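Local coordinates for protein putative metal-dependent hydrolase (Parabacteroides distasonis ATCC 8503, PDB 3KL7) that binds two zinc ions and is probably a metal-dependent hydrolase of the metallo-beta-lactamase superfamily, at residues 42-47 with 119-124. Numbering follows the deposited sequence.
Sequences LTYDNH and ISYMKI
His47 and Tyr121 stack face to face at one end of the alpha-beta/beta-alpha sandwich of the metallo-beta-lactamase fold, joining its two sheets away from the two zinc ions. His47 ends the type I' turn that begins at Tyr44 and joins strands 39-44 and 47-51 into a beta hairpin; Tyr121 lies in the type I turn from Ile119 to Met122, which leads into strand 123-128. Ring centroids 3.6 Å apart and planes inclined by only 4° identify a nearly parallel stack. Its registry is equally clear: Tyr121 CE2 lies over the centre of the imidazole, and His47 CG approaches Tyr121 CZ to 3.4 Å. A chi1 of -60° directs the imidazole of His47 toward Tyr121. The opposite face of Tyr121 receives Ile119 CG2 from within its own turn, offset toward the rim, so the phenol is clamped between imidazole and methyl. Further cover comes from Ile68 of strand 68-71.

Tyr44 makes the looser part of the contact. Its ring is buried, meeting Phe152 at about 50°, but little of it reaches the other turn: Tyr44 CE2 stands 4.1 Å from Tyr121 CB, a marginal apolar approach. The hairpin turn is held by its own paired backbone bonds, His47 N to Tyr44 O (2.9 Å) and Tyr44 N to His47 O (3.0 Å). On this looser side, Tyr121 O lies oblique to the Tyr44 ring, 3.6 Å from Tyr44 CE2, and forms a weak hydrogen bond to O1 of a bound glycerol, probably from the crystallisation liquor.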
ATOM      1  N   LEU A  42      -7.300  -2.897   6.193  1.00 17.58           N
ATOM      2  CA  LEU A  42      -8.463  -2.756   5.310  1.00 18.12           C
ATOM      3  C   LEU A  42      -9.538  -3.694   5.773  1.00 18.16           C
ATOM      4  O   LEU A  42      -9.283  -4.856   5.994  1.00 19.53           O
ATOM      5  CB  LEU A  42      -8.081  -3.094   3.865  1.00 18.15           C
ATOM      6  CG  LEU A  42      -7.442  -1.995   3.015  1.00 18.99           C
ATOM      7  CD1 LEU A  42      -6.103  -1.640   3.530  1.00 18.55           C
ATOM      8  CD2 LEU A  42      -7.356  -2.463   1.564  1.00 17.56           C
ATOM      9  N   THR A  43     -10.739  -3.196   5.934  1.00 18.35           N
ATOM     10  CA  THR A  43     -11.862  -4.045   6.323  1.00 18.25           C
ATOM     11  C   THR A  43     -12.908  -4.016   5.224  1.00 19.22           C
ATOM     12  O   THR A  43     -13.406  -2.944   4.872  1.00 19.90           O
ATOM     13  CB  THR A  43     -12.523  -3.555   7.636  1.00 17.80           C
ATOM     14  OG1 THR A  43     -11.520  -3.387   8.646  1.00 16.75           O
ATOM     15  CG2 THR A  43     -13.554  -4.536   8.098  1.00 15.36           C
ATOM     16  N   TYR A  44     -13.246  -5.194   4.685  1.00 19.92           N
ATOM     17  CA  TYR A  44     -14.260  -5.308   3.636  1.00 19.81           C
ATOM     18  C   TYR A  44     -15.087  -6.554   3.808  1.00 20.52           C
ATOM     19  O   TYR A  44     -14.547  -7.656   3.892  1.00 20.17           O
ATOM     20  CB  TYR A  44     -13.592  -5.335   2.268  1.00 19.85           C
ATOM     21  CG  TYR A  44     -14.549  -5.599   1.127  1.00 20.28           C
ATOM     22  CD1 TYR A  44     -15.381  -4.602   0.645  1.00 20.71           C
ATOM     23  CD2 TYR A  44     -14.614  -6.843   0.536  1.00 20.49           C
ATOM     24  CE1 TYR A  44     -16.251  -4.846  -0.395  1.00 21.53           C
ATOM     25  CE2 TYR A  44     -15.474  -7.096  -0.495  1.00 21.59           C
ATOM     26  CZ  TYR A  44     -16.289  -6.101  -0.966  1.00 22.32           C
ATOM     27  OH  TYR A  44     -17.162  -6.383  -2.011  1.00 23.21           O
ATOM     28  N   ASP A  45     -16.414  -6.390   3.862  1.00 21.86           N
ATOM     29  CA  ASP A  45     -17.323  -7.540   3.916  1.00 22.56           C
ATOM     30  C   ASP A  45     -16.937  -8.527   5.085  1.00 22.91           C
ATOM     31  O   ASP A  45     -16.897  -9.747   4.899  1.00 22.80           O
ATOM     32  CB  ASP A  45     -17.276  -8.277   2.557  1.00 22.97           C
ATOM     33  CG  ASP A  45     -18.536  -9.116   2.279  1.00 23.37           C
ATOM     34  OD1 ASP A  45     -19.663  -8.656   2.612  1.00 24.59           O
ATOM     35  OD2 ASP A  45     -18.386 -10.226   1.705  1.00 22.24           O
ATOM     36  N   ASN A  46     -16.652  -7.968   6.263  1.00 23.30           N
ATOM     37  CA  ASN A  46     -16.264  -8.763   7.464  1.00 23.47           C
ATOM     38  C   ASN A  46     -14.955  -9.546   7.328  1.00 22.78           C
ATOM     39  O   ASN A  46     -14.711 -10.500   8.072  1.00 23.64           O
ATOM     40  CB  ASN A  46     -17.398  -9.693   7.886  1.00 23.86           C
ATOM     41  CG  ASN A  46     -18.587  -8.933   8.454  1.00 25.57           C
ATOM     42  OD1 ASN A  46     -18.430  -7.857   9.042  1.00 28.02           O
ATOM     43  ND2 ASN A  46     -19.775  -9.482   8.283  1.00 26.48           N
ATOM     44  N   HIS A  47     -14.122  -9.139   6.383  1.00 21.61           N
ATOM     45  CA  HIS A  47     -12.784  -9.677   6.247  1.00 20.52           C
ATOM     46  C   HIS A  47     -11.808  -8.593   6.645  1.00 19.87           C
ATOM     47  O   HIS A  47     -12.032  -7.411   6.344  1.00 19.29           O
ATOM     48  CB  HIS A  47     -12.510 -10.101   4.794  1.00 20.40           C
ATOM     49  CG  HIS A  47     -13.447 -11.146   4.288  1.00 20.81           C
ATOM     50  ND1 HIS A  47     -13.409 -12.455   4.725  1.00 21.13           N
ATOM     51  CD2 HIS A  47     -14.456 -11.077   3.387  1.00 19.62           C
ATOM     52  CE1 HIS A  47     -14.357 -13.143   4.118  1.00 20.64           C
ATOM     53  NE2 HIS A  47     -15.008 -12.329   3.304  1.00 20.27           N
ATOM     54  N   ILE A 119      -8.663 -15.211  -4.066  1.00 18.39           N
ATOM     55  CA  ILE A 119      -9.523 -14.695  -2.979  1.00 18.83           C
ATOM     56  C   ILE A 119     -10.769 -14.132  -3.631  1.00 18.30           C
ATOM     57  O   ILE A 119     -10.691 -13.162  -4.380  1.00 17.81           O
ATOM     58  CB  ILE A 119      -8.852 -13.556  -2.172  1.00 19.45           C
ATOM     59  CG1 ILE A 119      -7.417 -13.905  -1.817  1.00 20.79           C
ATOM     60  CG2 ILE A 119      -9.656 -13.276  -0.884  1.00 21.16           C
ATOM     61  CD1 ILE A 119      -7.283 -15.254  -1.219  1.00 23.82           C
ATOM     62  N   SER A 120     -11.918 -14.723  -3.335  1.00 18.06           N
ATOM     63  CA  SER A 120     -13.132 -14.422  -4.080  1.00 18.47           C
ATOM     64  C   SER A 120     -13.625 -12.995  -3.887  1.00 18.72           C
ATOM     65  O   SER A 120     -14.367 -12.492  -4.716  1.00 19.32           O
ATOM     66  CB  SER A 120     -14.239 -15.393  -3.708  1.00 18.21           C
ATOM     67  OG  SER A 120     -14.659 -15.181  -2.375  1.00 19.57           O
ATOM     68  N   TYR A 121     -13.208 -12.348  -2.793  1.00 18.74           N
ATOM     69  CA  TYR A 121     -13.686 -11.000  -2.458  1.00 18.84           C
ATOM     70  C   TYR A 121     -12.642  -9.909  -2.714  1.00 18.72           C
ATOM     71  O   TYR A 121     -12.903  -8.731  -2.463  1.00 18.99           O
ATOM     72  CB  TYR A 121     -14.150 -10.942  -0.986  1.00 18.88           C
ATOM     73  CG  TYR A 121     -13.093 -11.307   0.027  1.00 19.08           C
ATOM     74  CD1 TYR A 121     -12.156 -10.364   0.457  1.00 19.16           C
ATOM     75  CD2 TYR A 121     -13.042 -12.589   0.582  1.00 19.57           C
ATOM     76  CE1 TYR A 121     -11.159 -10.700   1.416  1.00 20.06           C
ATOM     77  CE2 TYR A 121     -12.052 -12.938   1.542  1.00 19.63           C
ATOM     78  CZ  TYR A 121     -11.119 -11.984   1.947  1.00 20.65           C
ATOM     79  OH  TYR A 121     -10.142 -12.314   2.883  1.00 21.94           O
HETATM   80  N   MSE A 122     -11.469 -10.290  -3.210  1.00 18.10           N
HETATM   81  CA  MSE A 122     -10.397  -9.316  -3.411  1.00 17.49           C
HETATM   82  C   MSE A 122      -9.387  -9.791  -4.421  1.00 17.70           C
HETATM   83  O   MSE A 122      -8.585 -10.693  -4.131  1.00 17.82           O
HETATM   84  CB  MSE A 122      -9.678  -9.022  -2.096  1.00 16.54           C
HETATM   85  CG  MSE A 122      -8.577  -7.974  -2.248  1.00 15.75           C
HETATM   86 SE   MSE A 122      -7.613  -7.647  -0.660  0.75  8.84          SE
HETATM   87  CE  MSE A 122      -6.587  -9.258  -0.621  1.00 12.52           C
ATOM     88  N   LYS A 123      -9.411  -9.175  -5.613  1.00 17.58           N
ATOM     89  CA  LYS A 123      -8.447  -9.480  -6.653  1.00 17.10           C
ATOM     90  C   LYS A 123      -7.197  -8.725  -6.341  1.00 16.99           C
ATOM     91  O   LYS A 123      -7.261  -7.581  -5.900  1.00 16.57           O
ATOM     92  CB  LYS A 123      -8.990  -9.073  -8.040  1.00 17.00           C
ATOM     93  CG  LYS A 123      -7.981  -9.229  -9.177  1.00 17.65           C
ATOM     94  CD  LYS A 123      -8.622  -9.004 -10.552  1.00 17.29           C
ATOM     95  CE  LYS A 123      -8.887  -7.517 -10.808  1.00 17.53           C
ATOM     96  NZ  LYS A 123      -9.265  -7.242 -12.216  1.00 16.91           N
ATOM     97  N   ILE A 124      -6.047  -9.367  -6.541  1.00 17.17           N
ATOM     98  CA  ILE A 124      -4.752  -8.714  -6.318  1.00 17.17           C
ATOM     99  C   ILE A 124      -3.956  -8.689  -7.600  1.00 17.01           C
ATOM    100  O   ILE A 124      -3.852  -9.691  -8.292  1.00 16.85           O
ATOM    101  CB  ILE A 124      -3.873  -9.466  -5.258  1.00 17.17           C
ATOM    102  CG1 ILE A 124      -4.667  -9.807  -4.004  1.00 17.54           C
ATOM    103  CG2 ILE A 124      -2.690  -8.634  -4.883  1.00 17.18           C
ATOM    104  CD1 ILE A 124      -3.869 -10.679  -2.995  1.00 16.19           C
TER